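Local structure of uncharacterized protein (Burkholderia cenocepacia, 6ANS) at residues A104-D108 against F303-N309; T36-F40 against L231-A235; I51-P57 against N310-E314; D288-D294 against R377-L383. The protein is of unknown function, but carries DUF1214 sequence and binds a sodium ion in the crystal. One frame throughout, in Å; residues are numbered along the deposited sequence.

Interaction 1 (A104-D108 against F303-N309). With NA (sodium ion), chain F.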
# COMPACT_ATOMS: atom_id res chain seq x y z
N ALA A 104 18.17 -4.50 0.42
CA ALA A 104 18.30 -5.49 1.49
C ALA A 104 17.40 -5.10 2.67
O ALA A 104 17.86 -4.81 3.77
CB ALA A 104 19.76 -5.66 1.93
N ASP A 105 16.10 -5.07 2.38
CA ASP A 105 15.08 -4.84 3.39
C ASP A 105 15.20 -5.87 4.50
O ASP A 105 15.34 -7.06 4.22
CB ASP A 105 13.68 -4.91 2.78
CG ASP A 105 13.43 -6.25 2.06
OD1 ASP A 105 14.15 -6.53 1.08
OD2 ASP A 105 12.53 -7.02 2.49
N ASN A 106 15.20 -5.41 5.75
CA ASN A 106 15.31 -6.30 6.89
C ASN A 106 13.97 -6.97 7.15
O ASN A 106 13.02 -6.30 7.59
CB ASN A 106 15.76 -5.54 8.13
CG ASN A 106 16.12 -6.47 9.29
OD1 ASN A 106 15.74 -7.64 9.30
ND2 ASN A 106 16.90 -5.95 10.25
N PRO A 107 13.84 -8.28 6.95
CA PRO A 107 12.54 -8.93 7.17
C PRO A 107 12.08 -8.84 8.62
O PRO A 107 10.87 -8.87 8.87
CB PRO A 107 12.78 -10.39 6.75
CG PRO A 107 14.02 -10.35 5.89
CD PRO A 107 14.86 -9.24 6.49
N ASP A 108 12.99 -8.66 9.57
CA ASP A 108 12.64 -8.55 10.98
C ASP A 108 12.26 -7.14 11.39
O ASP A 108 12.05 -6.90 12.59
CB ASP A 108 13.79 -9.03 11.85
CG ASP A 108 14.08 -10.49 11.64
OD1 ASP A 108 13.10 -11.26 11.53
OD2 ASP A 108 15.26 -10.85 11.53
N PHE A 303 21.18 -7.30 18.58
CA PHE A 303 20.47 -8.04 17.55
C PHE A 303 21.46 -8.38 16.45
O PHE A 303 22.46 -7.68 16.27
CB PHE A 303 19.29 -7.22 16.99
CG PHE A 303 18.50 -7.93 15.93
CD1 PHE A 303 17.45 -8.76 16.28
CD2 PHE A 303 18.77 -7.73 14.59
CE1 PHE A 303 16.70 -9.41 15.31
CE2 PHE A 303 18.03 -8.38 13.60
CZ PHE A 303 16.99 -9.22 13.96
N TRP A 304 21.21 -9.49 15.77
CA TRP A 304 21.93 -9.82 14.56
C TRP A 304 21.02 -10.66 13.69
O TRP A 304 20.12 -11.34 14.19
CB TRP A 304 23.26 -10.54 14.86
CG TRP A 304 23.15 -11.99 15.29
CD1 TRP A 304 23.16 -12.48 16.57
CD2 TRP A 304 23.09 -13.14 14.43
NE1 TRP A 304 23.07 -13.85 16.56
CE2 TRP A 304 23.03 -14.28 15.26
CE3 TRP A 304 23.06 -13.32 13.04
CZ2 TRP A 304 22.95 -15.57 14.75
CZ3 TRP A 304 22.97 -14.61 12.54
CH2 TRP A 304 22.93 -15.72 13.39
N ASN A 305 21.24 -10.61 12.38
CA ASN A 305 20.53 -11.53 11.50
C ASN A 305 21.31 -11.67 10.21
O ASN A 305 22.32 -10.99 9.99
CB ASN A 305 19.07 -11.09 11.26
CG ASN A 305 18.92 -9.83 10.38
OD1 ASN A 305 19.90 -9.14 10.01
ND2 ASN A 305 17.67 -9.49 10.08
N VAL A 306 20.83 -12.57 9.36
CA VAL A 306 21.34 -12.75 8.01
C VAL A 306 20.15 -13.10 7.13
O VAL A 306 19.27 -13.87 7.53
CB VAL A 306 22.45 -13.81 7.95
CG1 VAL A 306 21.94 -15.15 8.49
CG2 VAL A 306 22.99 -13.94 6.52
N GLN A 307 20.09 -12.51 5.94
CA GLN A 307 18.95 -12.69 5.07
C GLN A 307 19.40 -13.02 3.66
O GLN A 307 20.47 -12.58 3.21
CB GLN A 307 18.08 -11.43 5.03
CG GLN A 307 18.81 -10.22 4.42
CD GLN A 307 17.96 -8.96 4.44
OE1 GLN A 307 17.84 -8.31 5.47
NE2 GLN A 307 17.35 -8.63 3.29
N LEU A 308 18.57 -13.77 2.94
CA LEU A 308 18.83 -14.13 1.56
C LEU A 308 17.94 -13.27 0.66
O LEU A 308 16.76 -13.10 0.94
CB LEU A 308 18.60 -15.62 1.33
CG LEU A 308 19.39 -16.21 0.15
CD1 LEU A 308 20.89 -16.16 0.46
CD2 LEU A 308 18.94 -17.64 -0.16
N ASN A 309 18.53 -12.71 -0.40
CA ASN A 309 17.86 -11.78 -1.31
C ASN A 309 17.98 -12.26 -2.75
O ASN A 309 18.85 -13.07 -3.08
CB ASN A 309 18.45 -10.36 -1.28
CG ASN A 309 18.66 -9.83 0.14
OD1 ASN A 309 17.87 -10.11 1.04
ND2 ASN A 309 19.70 -9.01 0.32
NA NA F . 18.59 -2.51 3.91
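Phe303 turns the edge of its ring to Asp108 of the loop 104-108, whose OD2 lies near the ring plane, 3.4 Å from CZ. The carboxylate and ring planes stand 81° apart. At Asn305 the side-chain amide becomes a double donor. Its ND2 reaches Asp108 OD2 at 3.1 Å, fairly straight and within the amide plane, and meets that oxygen on its anti side; a weak bond of 2.8 Å runs from the same ND2 to Asn106 OD1. Asn106 OD1 also accepts from the backbone N of Asp108, which closes an Asx turn and brings Asn106 and Asp108 together at the same amide. Gln307, with CG wedged between its backbone N and carbonyl carbon (chi1 64°) and the chain extended beyond, carries its amide across to the loop backbone. NE2 donates to Asp105 O at 2.7 Å from above the carbonyl plane, and almost straight (173°) to Asn309 OD1, while Pro107 CD packs on OE1. Farther along, Asn309 sets ND2 against Ala104 CB, 3.7 Å away. Ala104 O, together with Gly103 O, binds the sodium ion. Arg366 on strand 360-368 donates to both Asn305 OD1 and Gln307 OE1. With the amide oxygens thus engaged, the amide nitrogens are turned to the loop, and this buried polar network probably holds the backbone beside the sodium site.

Interaction 2 (T36-F40 against L231-A235); sequences TWADF and LMRAA
Phe40 is a knob in a hole formed by Leu231, Met232, Ala234 and Ala235, where helices 35-46 and 224-251 pack side by side. The two segments run almost parallel, 7° between their axes, and 9.6 Å apart. Phe40 holds CG anti to its backbone N (chi1 169°), which carries the ring across to the partner helix. Leu231 crosses it at about a right angle and lays CD2 over one face, in a CH-pi contact 4.2 Å from the ring centroid and 17° off the normal. Ala234 CB meets the ring at its edge. The ring of Trp37 has Phe40 CD2 over one face, and its own edge, at CZ3, faces Leu231 CD2, 4.3 Å away; the leucine methyl therefore serves both aromatic residues. Trp37 also faces the second subunit, where its NE1 donates to Leu44 O and its ring meets Phe67, so this helix pair borders the dimer interface. On the other flank the selenomethionine Met232, bent at both chi2 and chi3, folds its selenium against helix 35-46. Thr36 CG2 and Asp39 CB each lie 4.0 Å from SE. Leu78 of helix 60-83 adds to the packing round Phe40, making the contact part of a larger helical layer. Within the hole, Phe40 CD1 lies 3.6 Å from Ala235 CB.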
# COMPACT_ATOMS: atom_id res chain seq x y z
N THR A 36 3.56 16.14 -18.21
CA THR A 36 4.22 15.54 -17.05
C THR A 36 3.88 14.06 -16.94
O THR A 36 4.74 13.23 -16.62
CB THR A 36 3.81 16.26 -15.76
OG1 THR A 36 4.01 17.66 -15.91
CG2 THR A 36 4.65 15.75 -14.58
N TRP A 37 2.61 13.72 -17.17
CA TRP A 37 2.21 12.33 -17.11
C TRP A 37 2.95 11.52 -18.15
O TRP A 37 3.41 10.40 -17.87
CB TRP A 37 0.69 12.19 -17.29
CG TRP A 37 0.21 10.78 -17.10
CD1 TRP A 37 -0.19 9.92 -18.08
CD2 TRP A 37 0.12 10.05 -15.86
NE1 TRP A 37 -0.53 8.71 -17.52
CE2 TRP A 37 -0.35 8.77 -16.17
CE3 TRP A 37 0.38 10.38 -14.52
CZ2 TRP A 37 -0.57 7.80 -15.20
CZ3 TRP A 37 0.17 9.41 -13.55
CH2 TRP A 37 -0.30 8.14 -13.89
N ALA A 38 3.10 12.06 -19.36
CA ALA A 38 3.87 11.36 -20.38
C ALA A 38 5.31 11.16 -19.94
O ALA A 38 5.86 10.06 -20.02
CB ALA A 38 3.81 12.13 -21.71
N ASP A 39 5.94 12.23 -19.43
CA ASP A 39 7.33 12.14 -18.98
C ASP A 39 7.47 11.16 -17.83
O ASP A 39 8.46 10.43 -17.75
CB ASP A 39 7.83 13.52 -18.55
CG ASP A 39 7.95 14.47 -19.70
OD1 ASP A 39 7.79 14.02 -20.87
OD2 ASP A 39 8.16 15.67 -19.44
N PHE A 40 6.50 11.16 -16.91
CA PHE A 40 6.47 10.21 -15.80
C PHE A 40 6.49 8.77 -16.30
O PHE A 40 7.30 7.95 -15.85
CB PHE A 40 5.23 10.51 -14.95
CG PHE A 40 4.89 9.48 -13.93
CD1 PHE A 40 5.52 9.48 -12.69
CD2 PHE A 40 3.86 8.56 -14.16
CE1 PHE A 40 5.19 8.54 -11.72
CE2 PHE A 40 3.50 7.62 -13.18
CZ PHE A 40 4.16 7.61 -11.97
N LEU A 231 5.36 13.76 -8.98
CA LEU A 231 5.37 12.71 -9.99
C LEU A 231 6.78 12.48 -10.53
O LEU A 231 7.24 11.33 -10.63
CB LEU A 231 4.41 13.05 -11.13
CG LEU A 231 2.92 12.90 -10.77
CD1 LEU A 231 2.04 13.51 -11.86
CD2 LEU A 231 2.59 11.44 -10.56
N MSE A 232 7.49 13.55 -10.89
CA MSE A 232 8.82 13.39 -11.45
C MSE A 232 9.77 12.80 -10.40
O MSE A 232 10.56 11.91 -10.72
CB MSE A 232 9.36 14.73 -11.99
CG MSE A 232 8.62 15.21 -13.26
SE MSE A 232 8.07 13.75 -14.52
CE MSE A 232 9.87 13.07 -14.95
N ARG A 233 9.67 13.24 -9.15
CA ARG A 233 10.50 12.63 -8.11
C ARG A 233 10.18 11.15 -7.95
O ARG A 233 11.09 10.32 -7.80
CB ARG A 233 10.36 13.38 -6.78
CG ARG A 233 11.20 14.68 -6.69
CD ARG A 233 11.17 15.29 -5.28
NE ARG A 233 9.84 15.82 -4.97
CZ ARG A 233 9.42 17.02 -5.36
NH1 ARG A 233 10.23 17.81 -6.05
NH2 ARG A 233 8.19 17.43 -5.05
N ALA A 234 8.89 10.80 -7.99
CA ALA A 234 8.51 9.39 -7.89
C ALA A 234 9.11 8.58 -9.03
O ALA A 234 9.72 7.53 -8.80
CB ALA A 234 6.99 9.25 -7.86
N ALA A 235 8.98 9.07 -10.26
CA ALA A 235 9.53 8.35 -11.41
C ALA A 235 11.04 8.24 -11.31
O ALA A 235 11.61 7.18 -11.60
CB ALA A 235 9.13 9.03 -12.74

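Interaction 3 (I51-P57 against N310-E314); sequences ILRTDAP and NYWME
Different first torsions bring the neighbouring rings of Tyr311 and Trp312 to 51-57: Tyr311 has CG anti to its backbone N (chi1 -175°), whereas Trp312 has CG anti to its carbonyl carbon (chi1 -48°). Both occupy the middle of a type I beta turn, Asn310 to Met313, and face a second type I turn, Arg53 to Ala56, that follows helix 48-52. Pro57 lies over one face of the Tyr311 ring with CD above its centre. Ile51 takes a face of Trp312 in a CH-pi contact, its CD1 3.9 Å from the centroid of the six-membered ring, while Tyr311 CD2 covers the opposite face. The indole is thus sandwiched between the helix end and its own neighbour in sequence. Ala56 fills the angle between the aromatics, its CB 3.7 Å from Tyr311 CE2 and 3.8 Å from Trp312 CH2. Trp312 NE1 donates to Thr62 O, which ties this turn to the start of helix 60-83. Arg53 grips the carboxylate of Asp55 side-on with NE and NH2, each meeting a syn lone pair, and NH2 also pairs with Asp247 of helix 224-251. That grip probably fixes the carboxylate's rotation. Two waters join Asp55 to Tyr311: one donates to Asp55 O and, at 3.2 Å, to Tyr311 OH, while the other donates to Asp55 OD1 and accepts from Tyr311 OH at 2.7 Å.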
# COMPACT_ATOMS: atom_id res chain seq x y z
N ILE A 51 17.04 -3.32 -15.45
CA ILE A 51 16.81 -4.76 -15.35
C ILE A 51 17.56 -5.48 -16.46
O ILE A 51 18.09 -6.58 -16.26
CB ILE A 51 15.30 -5.04 -15.42
CG1 ILE A 51 14.58 -4.18 -14.39
CG2 ILE A 51 15.00 -6.53 -15.21
CD1 ILE A 51 15.16 -4.30 -13.00
N LEU A 52 17.64 -4.85 -17.64
CA LEU A 52 18.24 -5.45 -18.82
C LEU A 52 19.75 -5.29 -18.88
O LEU A 52 20.37 -5.89 -19.76
CB LEU A 52 17.60 -4.85 -20.07
CG LEU A 52 16.09 -5.10 -20.15
CD1 LEU A 52 15.46 -4.33 -21.31
CD2 LEU A 52 15.81 -6.59 -20.29
N ARG A 53 20.34 -4.49 -17.98
CA ARG A 53 21.79 -4.33 -17.87
C ARG A 53 22.53 -5.64 -18.09
O ARG A 53 22.18 -6.67 -17.52
CB ARG A 53 22.17 -3.79 -16.49
CG ARG A 53 21.81 -2.37 -16.22
CD ARG A 53 21.92 -2.07 -14.72
NE ARG A 53 23.29 -2.15 -14.20
CZ ARG A 53 23.75 -1.39 -13.21
NH1 ARG A 53 22.95 -0.49 -12.67
NH2 ARG A 53 24.99 -1.52 -12.76
N THR A 54 23.58 -5.57 -18.90
CA THR A 54 24.34 -6.77 -19.21
C THR A 54 25.18 -7.24 -18.03
O THR A 54 25.59 -8.41 -18.02
CB THR A 54 25.24 -6.52 -20.43
OG1 THR A 54 26.10 -5.40 -20.16
CG2 THR A 54 24.41 -6.24 -21.69
N ASP A 55 25.43 -6.39 -17.04
CA ASP A 55 26.11 -6.87 -15.84
C ASP A 55 25.16 -7.51 -14.82
O ASP A 55 25.61 -7.88 -13.74
CB ASP A 55 26.92 -5.74 -15.18
CG ASP A 55 26.05 -4.59 -14.62
OD1 ASP A 55 24.80 -4.66 -14.69
OD2 ASP A 55 26.65 -3.61 -14.11
N ALA A 56 23.84 -7.62 -15.12
CA ALA A 56 22.91 -8.32 -14.24
C ALA A 56 22.61 -9.72 -14.77
O ALA A 56 22.60 -9.94 -15.98
CB ALA A 56 21.58 -7.56 -14.13
N PRO A 57 22.33 -10.70 -13.89
CA PRO A 57 21.96 -12.03 -14.38
C PRO A 57 20.73 -11.94 -15.27
O PRO A 57 19.86 -11.08 -15.08
CB PRO A 57 21.65 -12.82 -13.10
CG PRO A 57 22.26 -12.00 -11.97
CD PRO A 57 22.22 -10.58 -12.43
N ASN A 310 17.15 -11.70 -3.63
CA ASN A 310 17.40 -11.87 -5.06
C ASN A 310 18.46 -10.87 -5.53
O ASN A 310 19.03 -10.11 -4.73
CB ASN A 310 16.10 -11.76 -5.86
CG ASN A 310 15.47 -10.38 -5.82
OD1 ASN A 310 16.05 -9.39 -5.35
ND2 ASN A 310 14.24 -10.32 -6.31
N TYR A 311 18.73 -10.86 -6.84
CA TYR A 311 19.78 -9.99 -7.35
C TYR A 311 19.45 -8.51 -7.14
O TYR A 311 20.37 -7.69 -7.00
CB TYR A 311 20.04 -10.24 -8.83
CG TYR A 311 21.22 -9.44 -9.34
CD1 TYR A 311 22.52 -9.88 -9.14
CD2 TYR A 311 21.03 -8.22 -9.99
CE1 TYR A 311 23.61 -9.17 -9.59
CE2 TYR A 311 22.11 -7.50 -10.47
CZ TYR A 311 23.40 -7.97 -10.26
OH TYR A 311 24.48 -7.26 -10.70
N TRP A 312 18.17 -8.17 -7.13
CA TRP A 312 17.69 -6.80 -6.94
C TRP A 312 17.72 -6.35 -5.48
O TRP A 312 17.25 -5.24 -5.18
CB TRP A 312 16.27 -6.71 -7.52
CG TRP A 312 16.29 -7.34 -8.90
CD1 TRP A 312 15.66 -8.50 -9.30
CD2 TRP A 312 17.06 -6.90 -10.02
NE1 TRP A 312 15.98 -8.78 -10.61
CE2 TRP A 312 16.83 -7.82 -11.08
CE3 TRP A 312 17.90 -5.81 -10.25
CZ2 TRP A 312 17.41 -7.67 -12.34
CZ3 TRP A 312 18.49 -5.67 -11.50
CH2 TRP A 312 18.24 -6.59 -12.53
N MSE A 313 18.26 -7.18 -4.59
CA MSE A 313 18.42 -6.86 -3.17
C MSE A 313 17.07 -6.68 -2.49
O MSE A 313 16.91 -5.95 -1.52
CB MSE A 313 19.35 -5.63 -3.00
CG MSE A 313 20.71 -5.91 -3.64
SE MSE A 313 22.15 -4.60 -3.20
CE MSE A 313 22.21 -4.96 -1.25
N GLU A 314 16.08 -7.38 -3.02
CA GLU A 314 14.86 -7.63 -2.27
C GLU A 314 15.07 -8.91 -1.49
O GLU A 314 15.50 -9.91 -2.07
CB GLU A 314 13.66 -7.83 -3.19
CG GLU A 314 13.34 -6.73 -4.17
CD GLU A 314 12.15 -7.17 -5.02
OE1 GLU A 314 12.31 -8.12 -5.80
OE2 GLU A 314 11.05 -6.61 -4.85
O HOH W 1 23.84 -4.89 -11.93
O HOH W 2 26.59 -9.44 -11.78

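Interaction 4 (D288-D294 against R377-L383); sequences DEALVID and RTRVVKL
Six backbone bonds join Ala290, Val292 and Asp294 to Val381, Arg379 and Arg377, each residue both giving its N-H and lending its carbonyl to its partner. Beyond the Ala290-Val381 pair, Leu383 N donates to Asp288 O at 2.7 Å. Lys382 NZ bonds Asp288 OD2 in a salt bridge of 2.6 Å, coming from above the carboxylate plane. Between the hydrogen-bonded pairs, carbonyls also receive CA-H contacts, the shortest from Thr378 CA to Val292 O at 3.1 Å. This antiparallel pairing puts 377-382 at the edge of a mixed sheet, with strand 338-343 on the other side of 289-295. On the face bearing Val292 and Asp294, the carboxylate is shared by two arginines. The Arg379 guanidinium lies nearly coplanar with it and gives a weak bond from NH1 to Asp294 OD2, 3.3 Å. Arg377 is instead stacked on the aspartate, its guanidinium centred over Asp294 CB; NH1 is 3.5 Å from OD2, but no N-H points there, and NH2 forms a salt bridge with Asp296. A water donates to Asp294 OD2 at 2.6 Å and to Val292 O, while Asp294 OD1 is hydrogen-bonded to Thr339 OG1. On the other face Thr378 OG1 is hydrogen-bonded to Asn257 O, and Leu291 CD1 packs against Val380 CG2, 3.7 Å apart.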
# COMPACT_ATOMS: atom_id res chain seq x y z
N ASP A 288 22.66 -28.60 -6.45
CA ASP A 288 23.33 -29.57 -5.60
C ASP A 288 24.38 -28.94 -4.69
O ASP A 288 25.12 -29.67 -4.03
CB ASP A 288 23.99 -30.67 -6.44
CG ASP A 288 25.07 -30.13 -7.39
OD1 ASP A 288 25.29 -28.90 -7.42
OD2 ASP A 288 25.72 -30.95 -8.07
N GLU A 289 24.46 -27.61 -4.65
CA GLU A 289 25.47 -26.92 -3.86
C GLU A 289 24.84 -26.20 -2.67
O GLU A 289 23.66 -25.82 -2.68
CB GLU A 289 26.23 -25.91 -4.71
CG GLU A 289 27.09 -26.56 -5.79
CD GLU A 289 27.79 -25.54 -6.65
OE1 GLU A 289 27.18 -24.49 -6.92
OE2 GLU A 289 28.95 -25.79 -7.05
N ALA A 290 25.65 -26.01 -1.64
CA ALA A 290 25.26 -25.26 -0.47
C ALA A 290 26.38 -24.29 -0.10
O ALA A 290 27.56 -24.59 -0.31
CB ALA A 290 24.94 -26.18 0.72
N LEU A 291 25.99 -23.14 0.44
CA LEU A 291 26.93 -22.16 0.96
C LEU A 291 26.93 -22.28 2.48
O LEU A 291 25.90 -22.05 3.12
CB LEU A 291 26.54 -20.75 0.53
CG LEU A 291 27.55 -19.68 0.96
CD1 LEU A 291 28.88 -19.84 0.22
CD2 LEU A 291 26.99 -18.29 0.78
N VAL A 292 28.08 -22.62 3.05
CA VAL A 292 28.23 -22.79 4.48
C VAL A 292 28.86 -21.53 5.05
O VAL A 292 30.00 -21.19 4.73
CB VAL A 292 29.10 -24.02 4.82
CG1 VAL A 292 29.17 -24.21 6.33
CG2 VAL A 292 28.55 -25.26 4.11
N ILE A 293 28.11 -20.84 5.91
CA ILE A 293 28.55 -19.61 6.56
C ILE A 293 28.82 -19.91 8.02
O ILE A 293 28.00 -20.57 8.68
CB ILE A 293 27.50 -18.49 6.41
CG1 ILE A 293 27.02 -18.37 4.96
CG2 ILE A 293 28.05 -17.16 6.91
CD1 ILE A 293 25.83 -17.44 4.79
N ASP A 294 29.95 -19.41 8.54
CA ASP A 294 30.37 -19.67 9.91
C ASP A 294 30.88 -18.40 10.56
O ASP A 294 31.63 -17.64 9.94
CB ASP A 294 31.50 -20.71 9.97
CG ASP A 294 31.03 -22.11 9.74
OD1 ASP A 294 30.30 -22.64 10.61
OD2 ASP A 294 31.37 -22.69 8.70
N ARG A 377 33.04 -16.42 7.75
CA ARG A 377 33.70 -17.12 6.67
C ARG A 377 32.68 -17.98 5.95
O ARG A 377 31.63 -18.33 6.50
CB ARG A 377 34.85 -17.99 7.20
CG ARG A 377 34.49 -18.94 8.32
CD ARG A 377 35.75 -19.56 8.96
NE ARG A 377 35.42 -20.39 10.12
CZ ARG A 377 34.96 -21.64 10.03
NH1 ARG A 377 34.79 -22.19 8.84
NH2 ARG A 377 34.69 -22.33 11.13
N THR A 378 32.98 -18.30 4.69
CA THR A 378 32.07 -19.05 3.84
C THR A 378 32.85 -20.11 3.08
O THR A 378 34.06 -19.98 2.86
CB THR A 378 31.35 -18.16 2.83
OG1 THR A 378 32.30 -17.70 1.86
CG2 THR A 378 30.70 -16.95 3.52
N ARG A 379 32.14 -21.16 2.66
CA ARG A 379 32.68 -22.12 1.70
C ARG A 379 31.51 -22.80 1.01
O ARG A 379 30.41 -22.91 1.56
CB ARG A 379 33.61 -23.14 2.36
CG ARG A 379 32.94 -24.13 3.28
CD ARG A 379 33.97 -24.93 4.07
NE ARG A 379 33.37 -26.07 4.74
CZ ARG A 379 32.74 -26.00 5.91
NH1 ARG A 379 32.63 -24.83 6.52
NH2 ARG A 379 32.21 -27.09 6.46
N VAL A 380 31.74 -23.19 -0.25
CA VAL A 380 30.75 -23.90 -1.05
C VAL A 380 31.04 -25.40 -1.02
O VAL A 380 32.18 -25.82 -1.26
CB VAL A 380 30.73 -23.39 -2.50
CG1 VAL A 380 29.74 -24.21 -3.32
CG2 VAL A 380 30.35 -21.91 -2.52
N VAL A 381 30.02 -26.20 -0.71
CA VAL A 381 30.14 -27.65 -0.70
C VAL A 381 28.94 -28.24 -1.45
O VAL A 381 28.00 -27.53 -1.82
CB VAL A 381 30.22 -28.24 0.72
CG1 VAL A 381 31.36 -27.59 1.50
CG2 VAL A 381 28.89 -28.05 1.43
N LYS A 382 28.99 -29.55 -1.67
CA LYS A 382 27.85 -30.26 -2.20
C LYS A 382 26.82 -30.46 -1.09
O LYS A 382 27.16 -30.88 0.02
CB LYS A 382 28.28 -31.62 -2.77
CG LYS A 382 29.13 -31.53 -4.03
CD LYS A 382 28.28 -31.22 -5.24
CE LYS A 382 29.12 -31.08 -6.50
NZ LYS A 382 28.26 -30.84 -7.69
N LEU A 383 25.55 -30.15 -1.39
CA LEU A 383 24.49 -30.29 -0.39
C LEU A 383 24.38 -31.73 0.10
O LEU A 383 24.00 -31.96 1.25
CB LEU A 383 23.15 -29.85 -0.98
CG LEU A 383 21.90 -29.95 -0.11
CD1 LEU A 383 22.07 -29.23 1.21
CD2 LEU A 383 20.67 -29.43 -0.87
O HOH W 3 32.21 -21.81 6.36

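Overall arrangement
From the N terminus, helix 35-46 meets helix 224-251 in interaction 2, closing a loop of 190 residues. The next segment, 51-57, pairs with the turn 310-314 in interaction 3; its loop crosses that of interaction 2 and encloses interaction 1, which joins the loop 104-108 to strand 303-309 and also crosses interaction 2. Interactions 1 and 3 touch, through a probable hydrogen bond from Ala104 N to Met313 O of 2.7 Å. Interaction 4 pairs strand 289-295 with the edge strand 377-382 and crosses both 1 and 3, but follows 2 in series. Interactions 2 and 4 lie on opposite sides of the chain's centre, their centres 45 Å apart, so the contacts span from the helical layer to a C-terminal sheet.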